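Local coordinates for HpcH/HpaI aldolase (Desulfitobacterium hafniense, PDB 3QZ6), which belongs to the HpcH/HpaI aldolase/citrate lyase family and is built as a TIM barrel, with eight parallel strands ringed by helices, at residues 202-206 and 207-211; 148-152 and 153-157; 4-7 and 8-12; 161-165 and 166-170; 82-85 and 86-89. All coordinates share one frame; numbering follows the deposited sequence.

Contact 1: residues 202-206 and 207-211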
loop_
_atom_site.group_PDB
_atom_site.type_symbol
_atom_site.label_atom_id
_atom_site.label_comp_id
_atom_site.label_asym_id
_atom_site.label_seq_id
_atom_site.Cartn_x
_atom_site.Cartn_y
_atom_site.Cartn_z
ATOM N N ARG A 202 -7.813 -25.765 23.078
ATOM C CA ARG A 202 -7.680 -26.665 24.228
ATOM C C ARG A 202 -6.378 -27.460 24.166
ATOM O O ARG A 202 -5.708 -27.645 25.181
ATOM C CB ARG A 202 -8.874 -27.607 24.326
ATOM C CG ARG A 202 -10.136 -26.930 24.820
ATOM C CD ARG A 202 -11.276 -27.924 24.902
ATOM N NE ARG A 202 -12.459 -27.411 24.232
ATOM C CZ ARG A 202 -13.082 -28.047 23.252
ATOM N NH1 ARG A 202 -12.635 -29.223 22.855
ATOM N NH2 ARG A 202 -14.152 -27.512 22.679
ATOM N N ALA A 203 -6.008 -27.919 22.972
ATOM C CA ALA A 203 -4.743 -28.630 22.816
ATOM C C ALA A 203 -3.553 -27.706 23.056
ATOM O O ALA A 203 -2.557 -28.099 23.672
ATOM C CB ALA A 203 -4.652 -29.287 21.437
ATOM N N ALA A 204 -3.645 -26.474 22.564
ATOM C CA ALA A 204 -2.580 -25.508 22.794
ATOM C C ALA A 204 -2.364 -25.306 24.301
ATOM O O ALA A 204 -1.228 -25.251 24.783
ATOM C CB ALA A 204 -2.909 -24.176 22.105
ATOM N N ASP A 205 -3.461 -25.192 25.042
ATOM C CA ASP A 205 -3.384 -25.051 26.494
ATOM C C ASP A 205 -2.692 -26.254 27.130
ATOM O O ASP A 205 -1.807 -26.096 27.971
ATOM C CB ASP A 205 -4.781 -24.846 27.099
ATOM C CG ASP A 205 -5.392 -23.508 26.706
ATOM O OD1 ASP A 205 -4.616 -22.593 26.356
ATOM O OD2 ASP A 205 -6.635 -23.365 26.743
ATOM N N ARG A 206 -3.087 -27.454 26.719
ATOM C CA ARG A 206 -2.468 -28.678 27.237
ATOM C C ARG A 206 -0.969 -28.750 26.955
ATOM O O ARG A 206 -0.201 -29.249 27.781
ATOM C CB ARG A 206 -3.154 -29.918 26.665
ATOM C CG ARG A 206 -4.549 -30.178 27.221
ATOM C CD ARG A 206 -5.040 -31.565 26.825
ATOM N NE ARG A 206 -5.291 -31.684 25.390
ATOM C CZ ARG A 206 -6.466 -31.439 24.818
ATOM N NH1 ARG A 206 -7.501 -31.059 25.559
ATOM N NH2 ARG A 206 -6.611 -31.579 23.508
ATOM N N GLN A 207 -0.552 -28.246 25.794
ATOM C CA GLN A 207 0.834 -28.388 25.360
ATOM C C GLN A 207 1.702 -27.170 25.670
ATOM O O GLN A 207 2.891 -27.164 25.361
ATOM C CB GLN A 207 0.902 -28.690 23.856
ATOM C CG GLN A 207 0.076 -29.896 23.415
ATOM C CD GLN A 207 0.476 -31.172 24.140
ATOM O OE1 GLN A 207 1.641 -31.355 24.497
ATOM N NE2 GLN A 207 -0.493 -32.050 24.375
ATOM N N GLY A 208 1.108 -26.133 26.254
ATOM C CA GLY A 208 1.850 -24.925 26.576
ATOM C C GLY A 208 2.277 -24.133 25.346
ATOM O O GLY A 208 3.373 -23.577 25.295
ATOM N N VAL A 209 1.389 -24.067 24.361
ATOM C CA VAL A 209 1.661 -23.396 23.090
ATOM C C VAL A 209 0.850 -22.096 22.978
ATOM O O VAL A 209 -0.312 -22.046 23.366
ATOM C CB VAL A 209 1.347 -24.352 21.911
ATOM C CG1 VAL A 209 1.280 -23.613 20.579
ATOM C CG2 VAL A 209 2.376 -25.489 21.858
ATOM N N VAL A 210 1.463 -21.038 22.452
ATOM C CA VAL A 210 0.772 -19.763 22.323
ATOM C C VAL A 210 -0.388 -19.858 21.331
ATOM O O VAL A 210 -0.286 -20.497 20.287
ATOM C CB VAL A 210 1.741 -18.630 21.907
ATOM C CG1 VAL A 210 0.972 -17.374 21.516
ATOM C CG2 VAL A 210 2.720 -18.330 23.024
ATOM N N LYS A 211 -1.493 -19.213 21.667
ATOM C CA LYS A 211 -2.666 -19.220 20.811
ATOM C C LYS A 211 -2.685 -17.986 19.904
ATOM O O LYS A 211 -2.450 -16.869 20.358
ATOM C CB LYS A 211 -3.931 -19.308 21.675
ATOM C CG LYS A 211 -4.097 -20.688 22.326
ATOM C CD LYS A 211 -5.226 -20.736 23.351
ATOM C CE LYS A 211 -4.950 -19.812 24.527
ATOM N NZ LYS A 211 -5.726 -20.242 25.730
HETATM O O HOH W 1 -1.685 -21.883 25.789
#

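Contact 2: residues 148-152 and 153-157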
loop_
_atom_site.group_PDB
_atom_site.type_symbol
_atom_site.label_atom_id
_atom_site.label_comp_id
_atom_site.label_asym_id
_atom_site.label_seq_id
_atom_site.Cartn_x
_atom_site.Cartn_y
_atom_site.Cartn_z
ATOM N N ALA A 148 2.586 -22.878 13.856
ATOM C CA ALA A 148 1.875 -23.812 12.981
ATOM C C ALA A 148 0.529 -23.239 12.551
ATOM O O ALA A 148 -0.259 -22.791 13.376
ATOM C CB ALA A 148 1.679 -25.164 13.673
ATOM N N GLN A 149 0.269 -23.237 11.251
ATOM C CA GLN A 149 -1.037 -22.826 10.774
ATOM C C GLN A 149 -1.883 -24.049 10.440
ATOM O O GLN A 149 -1.462 -24.912 9.680
ATOM C CB GLN A 149 -0.929 -21.905 9.557
ATOM C CG GLN A 149 -2.299 -21.535 9.013
ATOM C CD GLN A 149 -2.254 -21.086 7.563
ATOM O OE1 GLN A 149 -2.413 -19.904 7.265
ATOM N NE2 GLN A 149 -2.046 -22.038 6.652
ATOM N N ILE A 150 -3.075 -24.114 11.025
ATOM C CA ILE A 150 -3.952 -25.271 10.892
ATOM C C ILE A 150 -5.056 -24.995 9.882
ATOM O O ILE A 150 -5.791 -24.015 10.013
ATOM C CB ILE A 150 -4.617 -25.599 12.248
ATOM C CG1 ILE A 150 -3.555 -25.864 13.330
ATOM C CG2 ILE A 150 -5.577 -26.764 12.104
ATOM C CD1 ILE A 150 -2.576 -27.013 13.015
ATOM N N GLU A 151 -5.178 -25.855 8.878
ATOM C CA GLU A 151 -6.154 -25.643 7.811
ATOM C C GLU A 151 -6.933 -26.903 7.436
ATOM O O GLU A 151 -7.707 -26.881 6.484
ATOM C CB GLU A 151 -5.448 -25.152 6.540
ATOM C CG GLU A 151 -4.596 -23.927 6.707
ATOM C CD GLU A 151 -4.075 -23.418 5.368
ATOM O OE1 GLU A 151 -3.409 -24.203 4.644
ATOM O OE2 GLU A 151 -4.347 -22.239 5.035
ATOM N N HIS A 152 -6.716 -27.998 8.156
ATOM C CA HIS A 152 -7.328 -29.275 7.789
ATOM C C HIS A 152 -8.029 -29.899 8.983
ATOM O O HIS A 152 -7.532 -29.835 10.106
ATOM C CB HIS A 152 -6.278 -30.264 7.258
ATOM C CG HIS A 152 -5.567 -29.799 6.024
ATOM N ND1 HIS A 152 -4.457 -28.985 6.067
ATOM C CD2 HIS A 152 -5.798 -30.051 4.713
ATOM C CE1 HIS A 152 -4.041 -28.743 4.835
ATOM N NE2 HIS A 152 -4.836 -29.379 3.995
ATOM N N VAL A 153 -9.183 -30.507 8.736
ATOM C CA VAL A 153 -9.900 -31.241 9.775
ATOM C C VAL A 153 -9.017 -32.323 10.392
ATOM O O VAL A 153 -9.055 -32.566 11.596
ATOM C CB VAL A 153 -11.181 -31.873 9.211
ATOM C CG1 VAL A 153 -11.872 -32.738 10.268
ATOM C CG2 VAL A 153 -12.112 -30.785 8.702
ATOM N N LYS A 154 -8.216 -32.965 9.554
ATOM C CA LYS A 154 -7.316 -34.021 10.005
ATOM C C LYS A 154 -6.271 -33.482 10.987
ATOM O O LYS A 154 -5.892 -34.161 11.950
ATOM C CB LYS A 154 -6.647 -34.668 8.790
ATOM C CG LYS A 154 -5.355 -35.413 9.059
ATOM C CD LYS A 154 -4.593 -35.599 7.747
ATOM C CE LYS A 154 -3.351 -36.468 7.906
ATOM N NZ LYS A 154 -2.654 -36.667 6.597
ATOM N N ALA A 155 -5.807 -32.261 10.747
ATOM C CA ALA A 155 -4.837 -31.639 11.643
ATOM C C ALA A 155 -5.493 -31.332 12.983
ATOM O O ALA A 155 -4.890 -31.515 14.043
ATOM C CB ALA A 155 -4.255 -30.359 11.017
ATOM N N VAL A 156 -6.732 -30.859 12.935
ATOM C CA VAL A 156 -7.481 -30.607 14.159
ATOM C C VAL A 156 -7.616 -31.888 14.987
ATOM O O VAL A 156 -7.415 -31.886 16.206
ATOM C CB VAL A 156 -8.869 -30.039 13.843
ATOM C CG1 VAL A 156 -9.693 -29.909 15.112
ATOM C CG2 VAL A 156 -8.728 -28.688 13.159
ATOM N N GLU A 157 -7.942 -32.988 14.318
ATOM C CA GLU A 157 -8.075 -34.275 14.995
ATOM C C GLU A 157 -6.752 -34.738 15.598
ATOM O O GLU A 157 -6.731 -35.394 16.635
ATOM C CB GLU A 157 -8.591 -35.333 14.022
ATOM C CG GLU A 157 -10.010 -35.103 13.542
ATOM C CD GLU A 157 -10.398 -36.053 12.417
ATOM O OE1 GLU A 157 -11.572 -36.019 11.985
ATOM O OE2 GLU A 157 -9.524 -36.831 11.964
#

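Contact 3: residues 4-7 and 8-12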
loop_
_atom_site.group_PDB
_atom_site.type_symbol
_atom_site.label_atom_id
_atom_site.label_comp_id
_atom_site.label_asym_id
_atom_site.label_seq_id
_atom_site.Cartn_x
_atom_site.Cartn_y
_atom_site.Cartn_z
HETATM N N MSE A 4 16.109 -9.117 18.432
HETATM C CA MSE A 4 14.948 -9.994 18.288
HETATM C C MSE A 4 13.872 -9.505 19.249
HETATM O O MSE A 4 14.159 -9.253 20.418
HETATM C CB MSE A 4 15.338 -11.435 18.619
HETATM C CG MSE A 4 16.473 -11.985 17.769
HETATM SE SE MSE A 4 15.904 -12.471 15.960
HETATM C CE MSE A 4 14.839 -14.045 16.384
ATOM N N PHE A 5 12.642 -9.356 18.768
ATOM C CA PHE A 5 11.622 -8.659 19.553
ATOM C C PHE A 5 10.382 -9.485 19.916
ATOM O O PHE A 5 9.740 -9.215 20.924
ATOM C CB PHE A 5 11.181 -7.381 18.826
ATOM C CG PHE A 5 12.326 -6.591 18.227
ATOM C CD1 PHE A 5 13.233 -5.931 19.040
ATOM C CD2 PHE A 5 12.482 -6.504 16.854
ATOM C CE1 PHE A 5 14.279 -5.206 18.497
ATOM C CE2 PHE A 5 13.532 -5.776 16.297
ATOM C CZ PHE A 5 14.432 -5.129 17.127
ATOM N N LEU A 6 10.039 -10.482 19.104
ATOM C CA LEU A 6 8.736 -11.129 19.239
ATOM C C LEU A 6 8.585 -12.040 20.458
ATOM O O LEU A 6 7.656 -11.863 21.257
ATOM C CB LEU A 6 8.367 -11.888 17.958
ATOM C CG LEU A 6 6.934 -12.430 17.934
ATOM C CD1 LEU A 6 5.932 -11.296 18.104
ATOM C CD2 LEU A 6 6.651 -13.196 16.643
ATOM N N LYS A 7 9.472 -13.025 20.604
ATOM C CA LYS A 7 9.322 -13.989 21.704
ATOM C C LYS A 7 9.476 -13.325 23.067
ATOM O O LYS A 7 8.880 -13.759 24.052
ATOM C CB LYS A 7 10.307 -15.151 21.577
ATOM C CG LYS A 7 10.051 -16.032 20.376
ATOM C CD LYS A 7 9.601 -17.416 20.770
ATOM C CE LYS A 7 10.557 -18.049 21.753
ATOM N NZ LYS A 7 10.445 -19.529 21.755
ATOM N N LYS A 8 10.281 -12.270 23.120
ATOM C CA LYS A 8 10.463 -11.513 24.350
ATOM C C LYS A 8 9.116 -10.958 24.828
ATOM O O LYS A 8 8.766 -11.063 26.000
ATOM C CB LYS A 8 11.460 -10.382 24.101
ATOM C CG LYS A 8 12.131 -9.822 25.330
ATOM C CD LYS A 8 13.283 -8.906 24.921
ATOM C CE LYS A 8 13.829 -8.105 26.101
ATOM N NZ LYS A 8 14.876 -7.126 25.673
ATOM N N LYS A 9 8.353 -10.380 23.911
ATOM C CA LYS A 9 7.018 -9.886 24.231
ATOM C C LYS A 9 6.068 -11.000 24.657
ATOM O O LYS A 9 5.352 -10.871 25.647
ATOM C CB LYS A 9 6.432 -9.153 23.027
ATOM C CG LYS A 9 7.211 -7.906 22.650
ATOM C CD LYS A 9 6.712 -7.312 21.337
ATOM C CE LYS A 9 7.368 -5.962 21.080
ATOM N NZ LYS A 9 7.057 -5.464 19.718
ATOM N N LEU A 10 6.062 -12.095 23.903
ATOM C CA LEU A 10 5.153 -13.195 24.174
ATOM C C LEU A 10 5.483 -13.794 25.525
ATOM O O LEU A 10 4.594 -14.133 26.309
ATOM C CB LEU A 10 5.279 -14.275 23.100
ATOM C CG LEU A 10 4.765 -13.899 21.714
ATOM C CD1 LEU A 10 5.069 -15.006 20.718
ATOM C CD2 LEU A 10 3.274 -13.609 21.776
ATOM N N SER A 11 6.776 -13.916 25.787
ATOM C CA SER A 11 7.252 -14.498 27.033
ATOM C C SER A 11 6.806 -13.670 28.240
ATOM O O SER A 11 6.578 -14.209 29.323
ATOM C CB SER A 11 8.774 -14.621 27.001
ATOM O OG SER A 11 9.271 -15.113 28.227
ATOM N N ALA A 12 6.673 -12.363 28.049
ATOM C CA ALA A 12 6.240 -11.469 29.120
ATOM C C ALA A 12 4.720 -11.442 29.259
ATOM O O ALA A 12 4.170 -10.662 30.040
ATOM C CB ALA A 12 6.772 -10.069 28.887
#

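Contact 4: residues 161-165 and 166-170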
loop_
_atom_site.group_PDB
_atom_site.type_symbol
_atom_site.label_atom_id
_atom_site.label_comp_id
_atom_site.label_asym_id
_atom_site.label_seq_id
_atom_site.Cartn_x
_atom_site.Cartn_y
_atom_site.Cartn_z
ATOM N N SER A 161 -0.655 -34.126 18.889
ATOM C CA SER A 161 0.595 -34.625 18.339
ATOM C C SER A 161 1.365 -33.500 17.633
ATOM O O SER A 161 2.581 -33.372 17.761
ATOM C CB SER A 161 0.302 -35.761 17.358
ATOM O OG SER A 161 1.495 -36.282 16.814
ATOM N N ILE A 162 0.655 -32.672 16.891
ATOM C CA ILE A 162 1.326 -31.589 16.184
ATOM C C ILE A 162 1.932 -30.582 17.159
ATOM O O ILE A 162 3.094 -30.201 17.023
ATOM C CB ILE A 162 0.379 -30.901 15.193
ATOM C CG1 ILE A 162 -0.007 -31.891 14.089
ATOM C CG2 ILE A 162 1.030 -29.629 14.617
ATOM C CD1 ILE A 162 -1.151 -31.451 13.197
ATOM N N LEU A 163 1.155 -30.175 18.158
ATOM C CA LEU A 163 1.591 -29.128 19.084
ATOM C C LEU A 163 2.545 -29.594 20.187
ATOM O O LEU A 163 3.114 -28.768 20.896
ATOM C CB LEU A 163 0.386 -28.411 19.700
ATOM C CG LEU A 163 -0.563 -27.764 18.689
ATOM C CD1 LEU A 163 -1.645 -26.959 19.405
ATOM C CD2 LEU A 163 0.214 -26.879 17.729
ATOM N N ALA A 164 2.724 -30.906 20.334
ATOM C CA ALA A 164 3.632 -31.434 21.351
ATOM C C ALA A 164 5.091 -31.420 20.895
ATOM O O ALA A 164 5.998 -31.630 21.694
ATOM C CB ALA A 164 3.220 -32.863 21.766
ATOM N N VAL A 165 5.319 -31.185 19.607
ATOM C CA VAL A 165 6.681 -31.147 19.089
ATOM C C VAL A 165 7.456 -30.017 19.759
ATOM O O VAL A 165 6.990 -28.882 19.813
ATOM C CB VAL A 165 6.710 -30.984 17.551
ATOM C CG1 VAL A 165 8.123 -30.753 17.070
ATOM C CG2 VAL A 165 6.109 -32.235 16.868
ATOM N N GLN A 166 8.630 -30.340 20.285
ATOM C CA GLN A 166 9.478 -29.348 20.934
ATOM C C GLN A 166 9.942 -28.295 19.921
ATOM O O GLN A 166 10.406 -28.625 18.828
ATOM C CB GLN A 166 10.683 -30.033 21.571
ATOM C CG GLN A 166 11.642 -29.087 22.275
ATOM C CD GLN A 166 12.893 -29.802 22.768
ATOM O OE1 GLN A 166 13.838 -30.032 22.005
ATOM N NE2 GLN A 166 12.898 -30.172 24.043
ATOM N N GLY A 167 9.791 -27.027 20.276
ATOM C CA GLY A 167 10.170 -25.953 19.376
ATOM C C GLY A 167 8.980 -25.281 18.714
ATOM O O GLY A 167 9.138 -24.271 18.043
ATOM N N VAL A 168 7.782 -25.828 18.892
ATOM C CA VAL A 168 6.601 -25.175 18.331
ATOM C C VAL A 168 6.138 -24.085 19.281
ATOM O O VAL A 168 5.743 -24.367 20.407
ATOM C CB VAL A 168 5.446 -26.155 18.096
ATOM C CG1 VAL A 168 4.222 -25.406 17.568
ATOM C CG2 VAL A 168 5.869 -27.254 17.132
ATOM N N ASP A 169 6.172 -22.838 18.830
ATOM C CA ASP A 169 5.891 -21.718 19.728
ATOM C C ASP A 169 4.414 -21.354 19.795
ATOM O O ASP A 169 3.913 -20.956 20.846
ATOM C CB ASP A 169 6.709 -20.492 19.307
ATOM C CG ASP A 169 8.201 -20.726 19.451
ATOM O OD1 ASP A 169 8.629 -21.076 20.568
ATOM O OD2 ASP A 169 8.938 -20.600 18.448
ATOM N N ALA A 170 3.709 -21.493 18.679
ATOM C CA ALA A 170 2.358 -20.961 18.611
ATOM C C ALA A 170 1.539 -21.680 17.553
ATOM O O ALA A 170 2.091 -22.364 16.686
ATOM C CB ALA A 170 2.416 -19.465 18.311
#

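Contact 5: residues 82-85 and 86-89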
loop_
_atom_site.group_PDB
_atom_site.type_symbol
_atom_site.label_atom_id
_atom_site.label_comp_id
_atom_site.label_asym_id
_atom_site.label_seq_id
_atom_site.Cartn_x
_atom_site.Cartn_y
_atom_site.Cartn_z
ATOM N N GLN A 82 16.788 -21.926 6.249
ATOM C CA GLN A 82 18.135 -21.458 6.553
ATOM C C GLN A 82 18.336 -20.017 6.073
ATOM O O GLN A 82 18.788 -19.161 6.830
ATOM C CB GLN A 82 19.184 -22.376 5.910
ATOM C CG GLN A 82 20.620 -21.912 6.121
ATOM C CD GLN A 82 21.154 -22.321 7.484
ATOM O OE1 GLN A 82 20.940 -23.448 7.928
ATOM N NE2 GLN A 82 21.830 -21.404 8.160
ATOM N N ARG A 83 18.002 -19.743 4.817
ATOM C CA ARG A 83 18.277 -18.420 4.258
ATOM C C ARG A 83 17.471 -17.328 4.949
ATOM O O ARG A 83 17.994 -16.252 5.235
ATOM C CB ARG A 83 18.007 -18.383 2.750
ATOM C CG ARG A 83 18.851 -19.382 1.936
ATOM C CD ARG A 83 18.557 -19.227 0.437
ATOM N NE ARG A 83 19.170 -18.007 -0.097
ATOM C CZ ARG A 83 19.119 -17.633 -1.371
ATOM N NH1 ARG A 83 18.443 -18.369 -2.257
ATOM N NH2 ARG A 83 19.736 -16.515 -1.755
ATOM N N LEU A 84 16.190 -17.586 5.191
ATOM C CA LEU A 84 15.345 -16.531 5.727
ATOM C C LEU A 84 15.723 -16.189 7.161
ATOM O O LEU A 84 15.683 -15.024 7.539
ATOM C CB LEU A 84 13.855 -16.878 5.607
ATOM C CG LEU A 84 13.328 -16.867 4.161
ATOM C CD1 LEU A 84 11.926 -17.460 4.089
ATOM C CD2 LEU A 84 13.362 -15.455 3.564
ATOM N N LEU A 85 16.083 -17.193 7.963
ATOM C CA LEU A 85 16.546 -16.913 9.327
ATOM C C LEU A 85 17.875 -16.171 9.287
ATOM O O LEU A 85 18.118 -15.262 10.089
ATOM C CB LEU A 85 16.701 -18.196 10.148
ATOM C CG LEU A 85 15.407 -18.920 10.528
ATOM C CD1 LEU A 85 15.728 -20.188 11.300
ATOM C CD2 LEU A 85 14.489 -18.027 11.362
ATOM N N ASP A 86 18.749 -16.571 8.372
ATOM C CA ASP A 86 20.057 -15.927 8.277
ATOM C C ASP A 86 19.876 -14.464 7.877
ATOM O O ASP A 86 20.519 -13.568 8.425
ATOM C CB ASP A 86 20.947 -16.651 7.265
ATOM C CG ASP A 86 21.476 -17.981 7.802
ATOM O OD1 ASP A 86 21.428 -18.191 9.029
ATOM O OD2 ASP A 86 21.953 -18.804 7.004
ATOM N N ILE A 87 18.988 -14.233 6.920
ATOM C CA ILE A 87 18.703 -12.868 6.459
ATOM C C ILE A 87 18.150 -12.012 7.593
ATOM O O ILE A 87 18.441 -10.820 7.677
ATOM C CB ILE A 87 17.742 -12.885 5.250
ATOM C CG1 ILE A 87 18.474 -13.402 4.002
ATOM C CG2 ILE A 87 17.175 -11.502 4.979
ATOM C CD1 ILE A 87 17.495 -13.917 2.894
ATOM N N GLY A 88 17.348 -12.607 8.475
ATOM C CA GLY A 88 16.899 -11.879 9.651
ATOM C C GLY A 88 15.417 -11.922 9.981
ATOM O O GLY A 88 14.956 -11.209 10.876
ATOM N N ALA A 89 14.654 -12.737 9.264
ATOM C CA ALA A 89 13.278 -12.977 9.675
ATOM C C ALA A 89 13.353 -13.613 11.055
ATOM O O ALA A 89 14.256 -14.409 11.328
ATOM C CB ALA A 89 12.584 -13.912 8.702
HETATM O O HOH W 2 16.710 -14.513 12.341
#

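Contact 1: residues 202-206 and 207-211
Lys211, at the start of strand 210-215, folds back over the final turn of helix 191-207 and ends on Asp205, so the two sides of a helix-to-strand turn are tied by a salt bridge. From CB, which points toward the helix, the chain goes to CG, beside the backbone N, and CG packs 3.7 Å from Ala204 CB. A bend at chi3 (-63°) then steers the chain to the carboxylate. Lys211 CD lies 3.6 Å from Asp205 OD1, CE comes closer still, and NZ meets OD1 at 2.7 Å through the syn lone pair, the two side chains crossing at about a right angle. A water shared with the backbone donates to Asp205 OD1 (3.1 Å) and to Val209 O (2.8 Å), so this carboxylate oxygen takes both an ammonium group and a water. The ammonium has a second partner in Arg228 O.

Next to this bridge the helix closes in a Schellman motif. Gly208 leaves the helical conformation with phi 69°; Val209 N bonds almost straight to Ala204 O (2.9 Å, 178°), while the bond from Gly208 N to Asp205 O is weak. Val209 CB also rests 4.3 Å from Ala204 CB, covering the turn with apolar carbon. Arg206 and Gln207 direct their polar ends to Asp160. Ala204 is buried against Leu163 of helix 159-163 and Val171 of strand 170-173, and strand 210-215 continues into the barrel between strands 170-173 and 232-237.

Contact 2: residues 148-152 and 153-157
Between Ile150 and Val156 the backbone leaves a barrel strand, swings through an extended His152 (psi 141°) and enters helix 153-157 at once. This is a beta-to-alpha connection of the TIM barrel, at the C-terminal end of strand 145-150, with His152 in the N-cap position. The carbonyl of His152 opens the helical bonding: Val156 N reaches His152 O at 3.1 Å, with an N-H...O angle of 161° and the donor in the carbonyl plane, and Ala155 N adds a weak bond to His152 O at 3.0 Å. Carbon flanks this acceptor as well, since Ala155 CB lies 3.4 Å and Val156 CG2 3.5 Å from His152 O. At the helix start, Val153 N has a partner in Asp181 OD2, so an acidic group stands close to the N-terminus, where it would probably be favoured by the helix dipole.

Behind the turn, Ile150 turns its side chain toward the first helical turn. Its CG2 methyl, anti to the backbone N, does the touching. Ile150 also packs on Val171 of the next strand and on Ile159, while Val156 faces helix 191-207 through Cys196, Lys199 and Val200, so strand and helices are joined by largely apolar contacts. One methyl serves two partners: Ile150 CG2 sits 4.0 Å from Ala155 CB and 3.8 Å from Val156 CG2, the latter pair of side chains crossing at a slant.

Contact 3: residues 4-7 and 8-12
The flat group at work between Phe5 and Lys9 is the peptide carbonyl of Phe5, whereas the end of the Phe5 side chain leads away, and the side chain touches Ser68. Lys9 lays its aliphatic chain across the oxygen end of this carbonyl: CG is 3.3 Å and CD 3.6 Å from Phe5 O, with CE a little farther. The chain is extended beyond CG, which starts beside the backbone N (chi1 -64°), and so it passes the oxygen carbon by carbon. Lys8 CB comes to 3.8 Å of Phe5 O, and Lys9 N gives it a weak bond. One residue on, Leu6 O takes Leu10 N in its carbonyl plane at 3.1 Å. Lys7 O receives Ser11 N at 2.7 Å, tilted 26° from the carbonyl plane, with Ser11 CB close by at 3.1 Å.

These bonds build the short helix 6-11. Its inner side is leucine: Leu6 CG faces Leu10 CD1 at 4.2 Å, and both residues pack on Phe145 and Val16, near the starts of their strands, so the helix covers the N-terminal end of the barrel. Three consecutive lysines follow Leu6, and two ammonium groups are paired with acids, Lys7 with Asp169 and Lys9 with Asp39. At the helix start, Glu90 accepts from Phe5 N and Leu6 N. The helix is thus amphipathic, bound by apolar contact inside and by salt bridges from Lys7 and Lys9, and Glu90 would probably offset the positive end of the helix dipole.

Contact 4: residues 161-165 and 166-170
Val165 and Val168 face each other as the first and last residues of a type II beta turn. Val168 N bonds to Val165 O at 3.3 Å (N-H...O 156°), approaching from 34° off the carbonyl plane, and the side chains close over this link. In Val168, CG1 lies anti to the backbone N and CG2 stands beside that N; Val168 CG2 then rests 3.3 Å from Val165 O and 3.8 Å from Val165 CB. Val165 CG1 also stands 3.6 Å from Gln166 O.

A wider ring of contacts comes from helix 159-163. Leu163 CD2 faces Val168 CG1 at 4.3 Å, and Ile162 O is 4.0 Å from Val168 CG2, so Val168 packs between the end of the helix and the turn. Gly167 takes the positive phi (104°) of the third position of a type II turn. Farther out, Val165 packs on Ala100 and Met103 of helix 100-110, and Leu163 on Val209. Past the turn the chain joins the barrel, where Asp169 OD2 accepts from Ile146 N and Ala170 pairs through the backbone with strand 145-150.

Across the turn the chemistry is chiefly apolar. Valine methyls crowd the backbone bond and probably shield it from solvent, while Gln166 points its extended chain outward from the turn, a division consistent with a tight alpha-to-beta reversal at the barrel's periphery.

Contact 5: residues 82-85 and 86-89
Leu84 O is gripped by two backbone donors, Ala89 N at 3.0 Å and Gly88 N at 3.1 Å, which reach it from opposite faces of its carbonyl plane. This pair ends helix 78-87. Gly88 is the first residue to leave the helical conformation, and its phi of 132° lets the chain turn so that both N-H groups come back to one oxygen. Ala89 CB settles 3.5 Å from Leu84 O. It also packs against the CB of Leu84. A water completes the end of the helix by donating to Leu85 O (2.8 Å) and to Ala89 O (2.7 Å), bridging the last turn to the departing chain.

One turn earlier, a buried glutamine and a partly exposed aspartate join. Gln82 has its CG anti to the backbone N (chi1 177°) and bends at chi2, which brings NE2 to Asp86 OD2 at 2.8 Å in a nearly straight bond. The acceptor lies in the amide plane of Gln82, but the donor sits somewhat out of the carboxylate plane on the syn side, and the two flat groups are turned 54° against each other. Gln82 NE2 also bonds to Gly119 O, and Asp86 OD1 makes a salt bridge with Arg118; two polar ends are therefore fixed against one loop. Ile87 CG1 lies 3.1 Å from Arg83 O, the oxygen that accepts from Ile87 N.

The helix belongs to the beta-alpha-beta crossover from strand 68-72 to strand 91-94. Leu84 faces Val71 and Phe92 on these strands and Phe52 and Ile55 of helix 52-65, and Ala89 reaches Val71 as the chain turns into the barrel.

How the contacts relate
Along the chain the order is contact 3, contact 5, contact 2, contact 4 and contact 1, spread round one TIM barrel. Contacts 2, 4 and 1 involve three successive neighbours in the sheet, contact 2 at the C-terminal end of strand 145-150, contacts 4 and 1 at the N-terminal ends of 170-173 and 210-215. Contacts 1 and 4, with centres about 9 Å apart, touch directly: Val210 N lies 2.9 Å from Asp169 O, a probable hydrogen bond. Contact 2 meets contact 4 through Ala148 and Ala170. Contact 3 covers the barrel's N-terminal end and joins contact 4 by charge. Contact 5 stands about 27 Å from contact 1, centre to centre. Contacts 1, 2, 4 and 5 are strand-helix connections joining the barrel to its surrounding helices.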